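Local coordinates for ParM protein (Staphylococcus aureus, PDB 3JS6), which probably assembles into actin-like filaments that segregate the pSK41 plasmid to daughter cells, at residues V63-N68 with T74-D79; K135-S140 with V157-Q162; G165-L170 with G184-L189; F212-G217 with M278-I283; D220-I225 with A301-D306. All blocks are in the same frame, centred on the assembly; numbering follows the deposited sequence.

Contacts 1 and 2 both reach the large mixed sheet of the N-terminal actin-like domain; contacts 3 and 4 lie against the five-stranded sheet of the second domain; contact 5 joins two helices of that domain. Contacts 1, 3 and 5 are buried, 2 and 4 only partly so. Each is held by side-chain packing, but the chemistry shifts: aliphatic carbons in 3, leucine on threonine in 1, a valine methyl beside an asparagine amide in 2, a phenylalanine ring on the root of an asparagine in 4, and a T-shaped aromatic pair in 5. Contacts 2 and 3 follow one another along strand 148-161 and helix 162-169, while 3 and 4 meet through Ser-187 and Phe-281.

Contact 1. Residues V63-N68 with T74-D79; sequences VLLFGN and TNTGKD
Leu-65 reaches across to Thr-74, and the two side chains meet tip to tip. Starting at CB, which points at the other segment, the leucine runs out through CG, and neither of these two carbons comes close to it. With CD1 anti to CA (chi2 171°) the chain is stretched out, and this branch makes the touch: CD1 sits 3.8 Å from Thr-74 CB and also 3.8 Å from Thr-74 CG2, so it rests against the side of the threonine that carries the methyl. Thr-76 is more distant, its OG1 4.4 Å from Leu-65 CD1. In the sheet of this actin-like N-terminal domain, strand 64-66 lies between strands 23-33 and 52-56; after it the chain turns through helix 70-73 and comes back as strand 78-79, which pairs with 23-33 as well. The residues on either side of Leu-65, Leu-64 and Phe-66, pack instead on helix 90-104. On the threonine, OG1 is anti to the backbone N (chi1 -177°), turned to Thr-76, and Thr-74 OG1 lies 2.7 Å from Thr-76 OG1. Thr-76 OG1 is hydrogen-bonded to the backbone N of Arg-33, which ties the turn to the end of strand 23-33.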
# COMPACT_ATOMS: atom_id res chain seq x y z
N VAL A 63 10.76 -3.25 -23.27
CA VAL A 63 11.44 -3.71 -22.06
C VAL A 63 11.06 -2.71 -20.98
O VAL A 63 11.55 -1.58 -20.98
CB VAL A 63 12.95 -3.75 -22.27
CG1 VAL A 63 13.64 -4.29 -21.03
CG2 VAL A 63 13.27 -4.63 -23.47
N LEU A 64 10.15 -3.11 -20.09
CA LEU A 64 9.70 -2.22 -19.02
C LEU A 64 10.77 -2.08 -17.93
O LEU A 64 11.51 -3.02 -17.68
CB LEU A 64 8.39 -2.76 -18.43
CG LEU A 64 7.14 -2.79 -19.33
CD1 LEU A 64 5.99 -3.55 -18.63
CD2 LEU A 64 6.70 -1.37 -19.62
N LEU A 65 10.81 -0.92 -17.27
CA LEU A 65 11.78 -0.66 -16.20
C LEU A 65 11.02 -0.32 -14.93
O LEU A 65 10.17 0.58 -14.91
CB LEU A 65 12.69 0.52 -16.59
CG LEU A 65 13.62 0.16 -17.74
CD1 LEU A 65 14.35 1.40 -18.24
CD2 LEU A 65 14.62 -0.92 -17.24
N PHE A 66 11.35 -1.03 -13.85
CA PHE A 66 10.66 -0.84 -12.58
C PHE A 66 11.60 -1.12 -11.41
O PHE A 66 12.32 -2.12 -11.41
CB PHE A 66 9.47 -1.81 -12.53
CG PHE A 66 8.61 -1.69 -11.30
CD1 PHE A 66 8.01 -0.49 -10.96
CD2 PHE A 66 8.39 -2.81 -10.50
CE1 PHE A 66 7.19 -0.40 -9.82
CE2 PHE A 66 7.58 -2.73 -9.36
CZ PHE A 66 6.98 -1.51 -9.03
N GLY A 67 11.59 -0.23 -10.43
CA GLY A 67 12.45 -0.39 -9.27
C GLY A 67 12.78 0.94 -8.59
O GLY A 67 12.56 2.02 -9.16
N ASN A 68 13.30 0.86 -7.38
CA ASN A 68 13.66 2.05 -6.61
C ASN A 68 14.66 2.96 -7.31
O ASN A 68 14.62 4.18 -7.13
CB ASN A 68 14.22 1.64 -5.26
CG ASN A 68 13.15 1.17 -4.32
OD1 ASN A 68 12.23 1.93 -4.03
ND2 ASN A 68 13.25 -0.07 -3.84
N THR A 74 17.34 5.51 -16.30
CA THR A 74 16.64 5.96 -17.48
C THR A 74 16.05 7.34 -17.25
O THR A 74 15.98 7.82 -16.12
CB THR A 74 15.50 4.95 -17.84
OG1 THR A 74 14.85 5.35 -19.06
CG2 THR A 74 14.47 4.92 -16.71
N ASN A 75 15.59 7.94 -18.32
CA ASN A 75 15.00 9.22 -18.22
C ASN A 75 13.53 9.03 -18.54
O ASN A 75 12.73 9.95 -18.41
CB ASN A 75 15.69 10.22 -19.17
CG ASN A 75 17.05 10.63 -18.65
OD1 ASN A 75 17.14 11.29 -17.62
ND2 ASN A 75 18.10 10.23 -19.37
N THR A 76 13.14 7.75 -18.94
CA THR A 76 11.72 7.42 -19.32
C THR A 76 10.77 7.27 -18.12
O THR A 76 9.57 7.11 -18.34
CB THR A 76 11.64 6.11 -20.16
OG1 THR A 76 12.16 5.02 -19.39
CG2 THR A 76 12.44 6.26 -21.44
N GLY A 77 11.26 7.34 -16.90
CA GLY A 77 10.43 7.19 -15.71
C GLY A 77 9.24 8.14 -15.69
O GLY A 77 9.39 9.35 -15.92
N LYS A 78 8.07 7.58 -15.41
CA LYS A 78 6.85 8.38 -15.32
C LYS A 78 5.93 7.81 -14.24
O LYS A 78 5.93 6.61 -14.01
CB LYS A 78 6.16 8.38 -16.68
CG LYS A 78 4.80 9.04 -16.65
CD LYS A 78 4.06 8.85 -17.97
CE LYS A 78 4.72 9.60 -19.11
NZ LYS A 78 3.91 9.53 -20.36
N ASP A 79 5.16 8.66 -13.58
CA ASP A 79 4.23 8.17 -12.55
C ASP A 79 3.12 7.39 -13.25
O ASP A 79 2.73 7.74 -14.35
CB ASP A 79 3.63 9.35 -11.77
CG ASP A 79 4.63 10.01 -10.83
OD1 ASP A 79 4.42 11.17 -10.45
OD2 ASP A 79 5.62 9.36 -10.45

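Contact 2. Residues K135-S140 with V157-Q162; sequences KLLNKS and VKIVAQ
Val-157 receives both residues that touch it from the end of helix 128-137: Leu-137 on one methyl, Asn-138 on the other. The aliphatic part comes first. The leucine lies roughly perpendicular to the valine, with Leu-137 CD1 3.9 Å from Val-157 CG1, while the root of the leucine, CB, is 4.0 Å from Val-157 CG2. The same Leu-137 CD1 extends to the next inward residue of the strand, 4.4 Å from Ile-159 CD1, a looser touch.

The second kind is amide against methyl. Asparagine and valine pass side by side, pointing opposite ways, and the side of Asn-138 lies along CG2 of the valine: its ND2 is 3.7 Å from Val-157 CG2 and its CB 3.8 Å from the same methyl. With CG1 of Val-157 anti to the backbone N (chi1 177°), that methyl is aimed at the leucine and CG2 at the asparagine. The polar end of the amide turns back to its own helix, where ND2 makes a weak hydrogen bond to Glu-134 OE1.

Backbone bonding shapes the exit from the helix. Asn-138 is the centre of an inverse gamma turn, closed by a weak bond from Lys-139 N to Leu-137 O at 3.0 Å.

Strand 148-161 runs parallel to strand 111-120 in the sheet of the actin-like N-terminal domain. Val-157 and Ile-159 face helix 128-137, Leu-137 also touches Val-96 of helix 90-104, and the alternate residues Lys-158 and Val-160 meet helix 325-342.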
# COMPACT_ATOMS: atom_id res chain seq x y z
N LYS A 135 -10.03 -8.77 -13.39
CA LYS A 135 -9.70 -9.30 -14.72
C LYS A 135 -8.22 -9.05 -15.06
O LYS A 135 -7.59 -9.83 -15.78
CB LYS A 135 -10.59 -8.66 -15.79
CG LYS A 135 -11.82 -9.47 -16.13
CD LYS A 135 -12.59 -8.85 -17.30
CE LYS A 135 -11.67 -8.66 -18.52
NZ LYS A 135 -12.35 -8.02 -19.69
N LEU A 136 -7.66 -7.97 -14.56
CA LEU A 136 -6.26 -7.70 -14.83
C LEU A 136 -5.42 -8.75 -14.07
O LEU A 136 -4.46 -9.29 -14.60
CB LEU A 136 -5.88 -6.31 -14.33
CG LEU A 136 -6.34 -5.05 -15.08
CD1 LEU A 136 -5.96 -3.80 -14.27
CD2 LEU A 136 -5.69 -5.01 -16.46
N LEU A 137 -5.82 -9.03 -12.84
CA LEU A 137 -5.10 -9.95 -11.95
C LEU A 137 -5.22 -11.43 -12.26
O LEU A 137 -4.24 -12.18 -12.26
CB LEU A 137 -5.56 -9.71 -10.52
CG LEU A 137 -5.32 -8.29 -10.01
CD1 LEU A 137 -5.98 -8.13 -8.62
CD2 LEU A 137 -3.82 -8.02 -9.94
N ASN A 138 -6.45 -11.86 -12.54
CA ASN A 138 -6.70 -13.26 -12.79
C ASN A 138 -6.42 -13.77 -14.19
O ASN A 138 -7.34 -13.94 -14.98
CB ASN A 138 -8.14 -13.59 -12.42
CG ASN A 138 -8.28 -15.00 -11.92
OD1 ASN A 138 -7.57 -15.89 -12.38
ND2 ASN A 138 -9.18 -15.21 -10.98
N LYS A 139 -5.14 -14.04 -14.47
CA LYS A 139 -4.72 -14.57 -15.75
C LYS A 139 -3.29 -15.08 -15.69
O LYS A 139 -2.52 -14.71 -14.81
CB LYS A 139 -4.83 -13.52 -16.86
CG LYS A 139 -3.88 -12.35 -16.75
CD LYS A 139 -4.14 -11.34 -17.86
CE LYS A 139 -3.37 -10.04 -17.61
NZ LYS A 139 -3.68 -9.02 -18.64
N SER A 140 -2.96 -15.96 -16.62
CA SER A 140 -1.62 -16.52 -16.69
C SER A 140 -0.78 -15.58 -17.51
O SER A 140 -1.30 -14.83 -18.31
CB SER A 140 -1.65 -17.89 -17.39
OG SER A 140 -2.08 -18.89 -16.49
N VAL A 157 -8.02 -15.05 -6.85
CA VAL A 157 -7.82 -13.63 -6.53
C VAL A 157 -8.79 -13.21 -5.43
O VAL A 157 -9.96 -13.56 -5.45
CB VAL A 157 -8.07 -12.72 -7.76
CG1 VAL A 157 -7.94 -11.24 -7.37
CG2 VAL A 157 -7.06 -13.07 -8.86
N LYS A 158 -8.29 -12.47 -4.45
CA LYS A 158 -9.15 -12.02 -3.37
C LYS A 158 -8.90 -10.54 -3.18
O LYS A 158 -7.77 -10.13 -2.91
CB LYS A 158 -8.84 -12.78 -2.09
CG LYS A 158 -9.66 -12.34 -0.87
CD LYS A 158 -11.17 -12.45 -1.07
CE LYS A 158 -11.92 -12.27 0.25
NZ LYS A 158 -13.38 -12.23 0.06
N ILE A 159 -9.95 -9.74 -3.34
CA ILE A 159 -9.84 -8.29 -3.20
C ILE A 159 -10.72 -7.73 -2.08
O ILE A 159 -11.91 -8.02 -2.02
CB ILE A 159 -10.27 -7.59 -4.49
CG1 ILE A 159 -9.40 -8.03 -5.67
CG2 ILE A 159 -10.21 -6.09 -4.28
CD1 ILE A 159 -10.04 -7.78 -6.99
N VAL A 160 -10.15 -6.92 -1.19
CA VAL A 160 -10.98 -6.31 -0.16
C VAL A 160 -10.78 -4.80 -0.14
O VAL A 160 -9.98 -4.27 -0.92
CB VAL A 160 -10.67 -6.87 1.25
CG1 VAL A 160 -10.95 -8.37 1.27
CG2 VAL A 160 -9.23 -6.57 1.63
N ALA A 161 -11.53 -4.11 0.71
CA ALA A 161 -11.37 -2.65 0.86
C ALA A 161 -10.02 -2.43 1.54
O ALA A 161 -9.67 -3.15 2.48
CB ALA A 161 -12.50 -2.07 1.71
N GLN A 162 -9.26 -1.43 1.11
CA GLN A 162 -7.92 -1.21 1.67
C GLN A 162 -7.77 -1.14 3.18
O GLN A 162 -6.85 -1.74 3.74
CB GLN A 162 -7.29 0.04 1.05
CG GLN A 162 -7.54 0.15 -0.42
CD GLN A 162 -6.63 1.15 -1.08
OE1 GLN A 162 -6.43 2.26 -0.57
NE2 GLN A 162 -6.07 0.76 -2.22

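Contact 3. Residues G165-L170 with G184-L189; sequences GTLLDL and GKYSVL
Leu-167 has CG anti to its carbonyl carbon (chi1 -80°) and thereby swings its branched end onto the strand, although its first bond does not aim there; Val-188 answers with CG2 beside its own backbone N (chi1 176° puts CG1 anti to that nitrogen). The result is a close fit, Leu-167 CG lying 3.7 Å from Val-188 CG2. One branch of the leucine does double duty: Leu-167 CD2 is 3.9 Å from that same Val-188 CG2 and 3.9 Å from Tyr-186 CB. One residue earlier, Thr-166 offers its methyl, with CG2 4.1 Å from Val-188 CG1. Helix 162-169 leaves the sheet of the N-terminal domain directly after strand 148-161 and lands here on strand 185-191 of the five-stranded sheet of the second domain, the position of the interdomain helix in the actin fold. The axes of 165-169 and 185-189 come within 9.3 Å at 117°. Leu-167 also touches Tyr-201 and Ile-295 on the flanking strands 196-202 and 293-297, so the helix spreads over three strands. Tyr-186 has its ring edge-to-face with Phe-181. Between Tyr-186 and Val-188, Ser-187 points away, and its side chain meets Phe-281 of helix 263-284 on the other face of the sheet.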
# COMPACT_ATOMS: atom_id res chain seq x y z
N GLY A 165 -7.23 -4.47 5.07
CA GLY A 165 -5.95 -5.13 5.15
C GLY A 165 -5.28 -4.74 6.45
O GLY A 165 -4.71 -5.56 7.15
N THR A 166 -5.36 -3.45 6.76
CA THR A 166 -4.79 -2.91 7.98
C THR A 166 -5.44 -3.53 9.21
O THR A 166 -4.76 -4.00 10.11
CB THR A 166 -4.94 -1.37 7.98
OG1 THR A 166 -4.19 -0.83 6.88
CG2 THR A 166 -4.43 -0.76 9.27
N LEU A 167 -6.77 -3.54 9.26
CA LEU A 167 -7.46 -4.15 10.40
C LEU A 167 -7.06 -5.62 10.60
O LEU A 167 -6.85 -6.08 11.73
CB LEU A 167 -8.98 -4.06 10.19
CG LEU A 167 -9.57 -2.71 10.54
CD1 LEU A 167 -11.02 -2.62 10.10
CD2 LEU A 167 -9.45 -2.49 12.03
N LEU A 168 -6.97 -6.35 9.50
CA LEU A 168 -6.62 -7.77 9.51
C LEU A 168 -5.19 -8.05 9.97
O LEU A 168 -4.91 -9.11 10.53
CB LEU A 168 -6.85 -8.38 8.13
CG LEU A 168 -8.33 -8.47 7.72
CD1 LEU A 168 -8.41 -9.01 6.27
CD2 LEU A 168 -9.08 -9.38 8.69
N ASP A 169 -4.29 -7.10 9.72
CA ASP A 169 -2.90 -7.22 10.13
C ASP A 169 -2.90 -7.36 11.65
O ASP A 169 -2.17 -8.17 12.20
CB ASP A 169 -2.14 -5.93 9.71
CG ASP A 169 -0.68 -5.86 10.19
OD1 ASP A 169 0.04 -6.89 10.22
OD2 ASP A 169 -0.23 -4.73 10.51
N LEU A 170 -3.76 -6.59 12.31
CA LEU A 170 -3.82 -6.58 13.77
C LEU A 170 -5.01 -7.29 14.41
O LEU A 170 -5.22 -7.19 15.61
CB LEU A 170 -3.82 -5.13 14.26
CG LEU A 170 -2.63 -4.32 13.72
CD1 LEU A 170 -2.72 -2.90 14.22
CD2 LEU A 170 -1.33 -4.97 14.18
N GLY A 184 -17.03 -5.92 17.42
CA GLY A 184 -16.50 -4.71 18.00
C GLY A 184 -16.54 -3.54 17.06
O GLY A 184 -16.95 -3.68 15.91
N LYS A 185 -16.13 -2.38 17.56
CA LYS A 185 -16.10 -1.16 16.77
C LYS A 185 -14.64 -0.73 16.69
O LYS A 185 -13.96 -0.58 17.72
CB LYS A 185 -16.94 -0.08 17.44
CG LYS A 185 -17.10 1.18 16.63
CD LYS A 185 -18.24 2.01 17.18
CE LYS A 185 -18.32 3.37 16.54
NZ LYS A 185 -19.58 4.07 16.93
N TYR A 186 -14.15 -0.57 15.47
CA TYR A 186 -12.75 -0.22 15.27
C TYR A 186 -12.63 0.85 14.24
O TYR A 186 -13.43 0.90 13.31
CB TYR A 186 -11.95 -1.42 14.76
CG TYR A 186 -11.87 -2.56 15.73
CD1 TYR A 186 -12.99 -3.34 15.99
CD2 TYR A 186 -10.70 -2.83 16.43
CE1 TYR A 186 -12.94 -4.37 16.94
CE2 TYR A 186 -10.63 -3.84 17.38
CZ TYR A 186 -11.76 -4.61 17.62
OH TYR A 186 -11.72 -5.62 18.55
N SER A 187 -11.60 1.68 14.36
CA SER A 187 -11.41 2.71 13.37
C SER A 187 -9.98 2.66 12.92
O SER A 187 -9.07 2.31 13.68
CB SER A 187 -11.74 4.10 13.94
OG SER A 187 -13.13 4.22 14.21
N VAL A 188 -9.79 2.96 11.65
CA VAL A 188 -8.46 3.01 11.08
C VAL A 188 -8.23 4.49 10.81
O VAL A 188 -8.97 5.09 10.04
CB VAL A 188 -8.38 2.26 9.75
CG1 VAL A 188 -6.95 2.43 9.14
CG2 VAL A 188 -8.71 0.79 9.96
N LEU A 189 -7.22 5.04 11.48
CA LEU A 189 -6.83 6.45 11.38
C LEU A 189 -5.54 6.51 10.54
O LEU A 189 -4.44 6.24 11.04
CB LEU A 189 -6.61 7.02 12.80
CG LEU A 189 -5.92 8.39 12.91
CD1 LEU A 189 -6.72 9.42 12.13
CD2 LEU A 189 -5.78 8.81 14.38

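Contact 4. Residues F212-G217 with M278-I283; sequences FVINKG and MSNFEI
Phe-212 and Ile-214 both point from strand 205-214 at Asn-280 of helix 263-284. The strand is an outermost one of the second domain's five-stranded sheet, whose order, 3-2-1-4-5, is that of the ribonuclease H-like fold shared by the actin superfamily; the helix covers one face of that sheet. Over the short segments the strand and helix axes approach to 10.7 Å and run nearly antiparallel, at 159°.

The two strand residues come at Asn-280 differently. Phe-212 lies aslant of it, its ring plane 82° from the amide plane, and touches the root of the side chain: Phe-212 CE2 is 3.7 Å from Asn-280 CB, and Phe-212 CZ is 3.8 Å from that same carbon. The ring gets there because its CG stands between the backbone N and the carbonyl carbon (chi1 58°). Ile-214 points against the asparagine and approaches its far end. Ile-214 CD1 and Asn-280 ND2 are modelled 3.1 Å apart, tight enough to make the exact placing of these atoms doubtful. As modelled, that same CD1 lies at the edge of the Phe-212 ring, in its plane.

One helical turn back from Asn-280, Glu-276 makes a salt bridge with Lys-216, a second tie between the strand's exit and this helix. Phe-281 leads away from the strand toward strand 196-202, where it touches Ile-198; Phe-212 CZ still reaches it, 4.3 Å from Phe-281 CD1 and 4.1 Å from the backbone atom Phe-281 N.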
# COMPACT_ATOMS: atom_id res chain seq x y z
N PHE A 212 -14.69 9.31 7.54
CA PHE A 212 -14.53 10.63 6.95
C PHE A 212 -13.10 10.89 6.52
O PHE A 212 -12.20 10.09 6.80
CB PHE A 212 -14.97 11.74 7.93
CG PHE A 212 -14.24 11.73 9.24
CD1 PHE A 212 -14.62 10.85 10.25
CD2 PHE A 212 -13.18 12.60 9.47
CE1 PHE A 212 -13.96 10.84 11.48
CE2 PHE A 212 -12.51 12.61 10.69
CZ PHE A 212 -12.89 11.72 11.71
N VAL A 213 -12.91 12.01 5.82
CA VAL A 213 -11.59 12.40 5.35
C VAL A 213 -11.29 13.87 5.65
O VAL A 213 -12.15 14.72 5.46
CB VAL A 213 -11.46 12.19 3.84
CG1 VAL A 213 -10.05 12.59 3.39
CG2 VAL A 213 -11.74 10.73 3.49
N ILE A 214 -10.08 14.14 6.12
CA ILE A 214 -9.64 15.50 6.41
C ILE A 214 -8.69 15.76 5.25
O ILE A 214 -7.81 14.95 4.97
CB ILE A 214 -8.87 15.58 7.76
CG1 ILE A 214 -9.75 15.09 8.90
CG2 ILE A 214 -8.41 17.01 8.03
CD1 ILE A 214 -11.12 15.69 8.92
N ASN A 215 -8.87 16.88 4.56
CA ASN A 215 -8.03 17.18 3.40
C ASN A 215 -6.72 17.87 3.76
O ASN A 215 -6.34 18.87 3.15
CB ASN A 215 -8.80 18.02 2.38
CG ASN A 215 -8.17 17.98 1.00
OD1 ASN A 215 -7.78 16.91 0.52
ND2 ASN A 215 -8.09 19.14 0.35
N LYS A 216 -6.04 17.32 4.76
CA LYS A 216 -4.76 17.83 5.23
C LYS A 216 -3.91 16.60 5.55
O LYS A 216 -4.40 15.66 6.15
CB LYS A 216 -4.95 18.68 6.49
CG LYS A 216 -5.85 19.90 6.29
CD LYS A 216 -6.63 20.28 7.55
CE LYS A 216 -5.71 20.67 8.70
NZ LYS A 216 -6.48 21.13 9.89
N GLY A 217 -2.65 16.62 5.13
CA GLY A 217 -1.78 15.48 5.38
C GLY A 217 -0.43 15.87 5.94
O GLY A 217 -0.26 16.99 6.45
N MSE A 278 -9.29 14.32 16.83
CA MSE A 278 -10.11 13.73 17.87
C MSE A 278 -11.45 14.44 18.04
O MSE A 278 -12.44 13.81 18.40
CB MSE A 278 -9.35 13.68 19.19
CG MSE A 278 -8.28 12.56 19.23
SE MSE A 278 -8.49 11.18 17.84
CE MSE A 278 -7.01 11.69 16.72
N SER A 279 -11.48 15.74 17.77
CA SER A 279 -12.75 16.46 17.88
C SER A 279 -13.70 15.90 16.82
O SER A 279 -14.87 15.67 17.08
CB SER A 279 -12.56 17.96 17.66
OG SER A 279 -11.73 18.51 18.67
N ASN A 280 -13.18 15.69 15.61
CA ASN A 280 -14.04 15.14 14.55
C ASN A 280 -14.52 13.75 14.90
O ASN A 280 -15.66 13.38 14.62
CB ASN A 280 -13.30 15.13 13.22
CG ASN A 280 -13.13 16.52 12.65
OD1 ASN A 280 -13.76 17.46 13.12
ND2 ASN A 280 -12.31 16.65 11.63
N PHE A 281 -13.65 12.98 15.55
CA PHE A 281 -13.97 11.63 15.97
C PHE A 281 -15.16 11.66 16.90
O PHE A 281 -16.14 10.93 16.73
CB PHE A 281 -12.79 11.03 16.72
CG PHE A 281 -12.30 9.75 16.14
CD1 PHE A 281 -11.30 9.75 15.18
CD2 PHE A 281 -12.88 8.55 16.53
CE1 PHE A 281 -10.88 8.54 14.61
CE2 PHE A 281 -12.47 7.35 15.97
CZ PHE A 281 -11.47 7.34 15.01
N GLU A 282 -15.09 12.52 17.90
CA GLU A 282 -16.18 12.59 18.85
C GLU A 282 -17.49 13.03 18.21
O GLU A 282 -18.55 12.59 18.62
CB GLU A 282 -15.81 13.52 20.00
CG GLU A 282 -16.58 13.21 21.27
CD GLU A 282 -15.81 13.58 22.51
OE1 GLU A 282 -15.59 14.79 22.73
OE2 GLU A 282 -15.42 12.65 23.27
N ILE A 283 -17.41 13.89 17.19
CA ILE A 283 -18.61 14.38 16.51
C ILE A 283 -19.24 13.29 15.66
O ILE A 283 -20.44 13.04 15.75
CB ILE A 283 -18.28 15.57 15.56
CG1 ILE A 283 -17.88 16.80 16.37
CG2 ILE A 283 -19.50 15.90 14.69
CD1 ILE A 283 -17.35 17.91 15.53

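Contact 5. Residues D220-I225 with A301-D306; sequences DFYKRI and ANIHFD
A T-shaped aromatic pair joins helix 218-228 to helix 301-311 in the second domain of this actin-like fold: the edge of His-304 is directed at the face of Phe-221. Helix 301-311 starts just after a glycine-rich turn that in actin-like ATPases typically borders the nucleotide; the present model is the apo form. The axes of the two short segments stay 13.3 Å apart and are inclined at 73°, so long side chains must bridge the distance.

The ring centroids of Phe-221 and His-304 are 5.1 Å apart with planes at 90°. His-304 leads with CE1, which stands over one face of the phenyl ring toward its rim, 3.9 Å from Phe-221 CE2. The opposite face is met by Ile-225 CD1 from the next turn of its own helix, so the ring is held between an imidazole edge and a methyl. With CG anti to the backbone N (chi1 -174°), the ring of Phe-221 extends toward helix 301-311 and presents a face to His-304. Each member of the pair has another aromatic partner, Phe-266 for Phe-221 and Phe-191 for His-304, both edge-to-face.

Ile-303 fills in beside the pair with its two ends. Its CG2 lies beside the phenylalanine, 4.1 Å from Phe-221 CE2, while CD1 goes to Tyr-222, whose side chain also touches Pro-240 and Ile-243 of helix 240-244. The tyrosine and isoleucine point toward one another from their two helices, and Ile-303 CD1 lies 3.8 Å from Tyr-222 CZ. The hydroxyl is modelled closer still: Tyr-222 OH is 2.9 Å from Ile-303 CD1, a doubtful approach for an oxygen and a methyl.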
# COMPACT_ATOMS: atom_id res chain seq x y z
N ASP A 220 1.10 19.03 4.39
CA ASP A 220 0.55 20.24 5.01
C ASP A 220 1.17 20.47 6.39
O ASP A 220 1.41 21.61 6.80
CB ASP A 220 -0.96 20.12 5.17
CG ASP A 220 -1.69 20.11 3.85
OD1 ASP A 220 -1.84 21.20 3.25
OD2 ASP A 220 -2.09 19.00 3.41
N PHE A 221 1.40 19.38 7.12
CA PHE A 221 1.98 19.47 8.46
C PHE A 221 3.36 20.14 8.40
O PHE A 221 3.58 21.20 8.99
CB PHE A 221 2.12 18.06 9.06
CG PHE A 221 2.59 18.05 10.50
CD1 PHE A 221 1.83 18.66 11.50
CD2 PHE A 221 3.76 17.39 10.86
CE1 PHE A 221 2.23 18.61 12.83
CE2 PHE A 221 4.18 17.34 12.19
CZ PHE A 221 3.41 17.95 13.18
N TYR A 222 4.27 19.49 7.68
CA TYR A 222 5.63 19.96 7.53
C TYR A 222 5.71 21.35 6.90
O TYR A 222 6.63 22.12 7.19
CB TYR A 222 6.45 18.97 6.69
CG TYR A 222 6.74 17.64 7.37
CD1 TYR A 222 6.00 16.50 7.09
CD2 TYR A 222 7.78 17.53 8.30
CE1 TYR A 222 6.28 15.28 7.71
CE2 TYR A 222 8.07 16.31 8.93
CZ TYR A 222 7.32 15.19 8.62
OH TYR A 222 7.60 13.98 9.22
N LYS A 223 4.74 21.66 6.05
CA LYS A 223 4.70 22.97 5.40
C LYS A 223 4.30 24.04 6.41
O LYS A 223 4.90 25.11 6.47
CB LYS A 223 3.70 22.96 4.24
CG LYS A 223 4.36 22.85 2.87
CD LYS A 223 4.57 24.22 2.22
CE LYS A 223 5.44 25.17 3.07
NZ LYS A 223 6.85 24.71 3.25
N ARG A 224 3.28 23.73 7.20
CA ARG A 224 2.79 24.66 8.20
C ARG A 224 3.89 24.90 9.24
O ARG A 224 3.96 25.97 9.85
CB ARG A 224 1.53 24.10 8.86
CG ARG A 224 0.74 25.11 9.68
CD ARG A 224 -0.36 24.42 10.48
NE ARG A 224 -1.37 23.81 9.61
CZ ARG A 224 -2.43 24.46 9.12
NH1 ARG A 224 -2.61 25.75 9.40
NH2 ARG A 224 -3.29 23.83 8.33
N ILE A 225 4.76 23.91 9.44
CA ILE A 225 5.85 24.06 10.40
C ILE A 225 6.97 24.89 9.80
O ILE A 225 7.43 25.86 10.41
CB ILE A 225 6.40 22.67 10.85
CG1 ILE A 225 5.44 22.03 11.85
CG2 ILE A 225 7.78 22.82 11.48
CD1 ILE A 225 5.82 20.62 12.25
N ALA A 301 1.87 8.00 10.84
CA ALA A 301 1.66 7.27 12.08
C ALA A 301 2.81 7.41 13.07
O ALA A 301 2.58 7.70 14.23
CB ALA A 301 1.39 5.78 11.80
N ASN A 302 4.02 7.17 12.61
CA ASN A 302 5.19 7.29 13.48
C ASN A 302 5.35 8.66 14.11
O ASN A 302 5.84 8.79 15.24
CB ASN A 302 6.46 6.96 12.71
CG ASN A 302 6.75 5.48 12.68
OD1 ASN A 302 6.86 4.83 13.72
ND2 ASN A 302 6.89 4.93 11.47
N ILE A 303 4.92 9.68 13.39
CA ILE A 303 5.06 11.04 13.87
C ILE A 303 4.07 11.38 14.97
O ILE A 303 4.44 12.01 15.96
CB ILE A 303 4.87 12.04 12.70
CG1 ILE A 303 5.75 11.64 11.52
CG2 ILE A 303 5.20 13.46 13.15
CD1 ILE A 303 5.39 12.32 10.23
N HIS A 304 2.82 10.92 14.83
CA HIS A 304 1.80 11.26 15.82
C HIS A 304 1.35 10.23 16.85
O HIS A 304 0.67 10.59 17.80
CB HIS A 304 0.55 11.76 15.09
CG HIS A 304 0.84 12.69 13.95
ND1 HIS A 304 1.63 13.81 14.09
CD2 HIS A 304 0.42 12.68 12.66
CE1 HIS A 304 1.67 14.45 12.94
NE2 HIS A 304 0.95 13.79 12.05
N PHE A 305 1.72 8.96 16.67
CA PHE A 305 1.28 7.91 17.61
C PHE A 305 1.56 8.24 19.08
O PHE A 305 0.71 8.04 19.96
CB PHE A 305 1.90 6.56 17.20
CG PHE A 305 1.48 5.42 18.08
CD1 PHE A 305 2.39 4.81 18.94
CD2 PHE A 305 0.15 5.01 18.09
CE1 PHE A 305 1.99 3.81 19.82
CE2 PHE A 305 -0.27 4.00 18.97
CZ PHE A 305 0.65 3.40 19.85
N ASP A 306 2.75 8.75 19.37
CA ASP A 306 3.09 9.10 20.75
C ASP A 306 2.12 10.08 21.38
O ASP A 306 1.56 9.80 22.44
CB ASP A 306 4.51 9.65 20.83
CG ASP A 306 5.54 8.61 20.46
OD1 ASP A 306 5.38 7.44 20.90
OD2 ASP A 306 6.51 8.95 19.75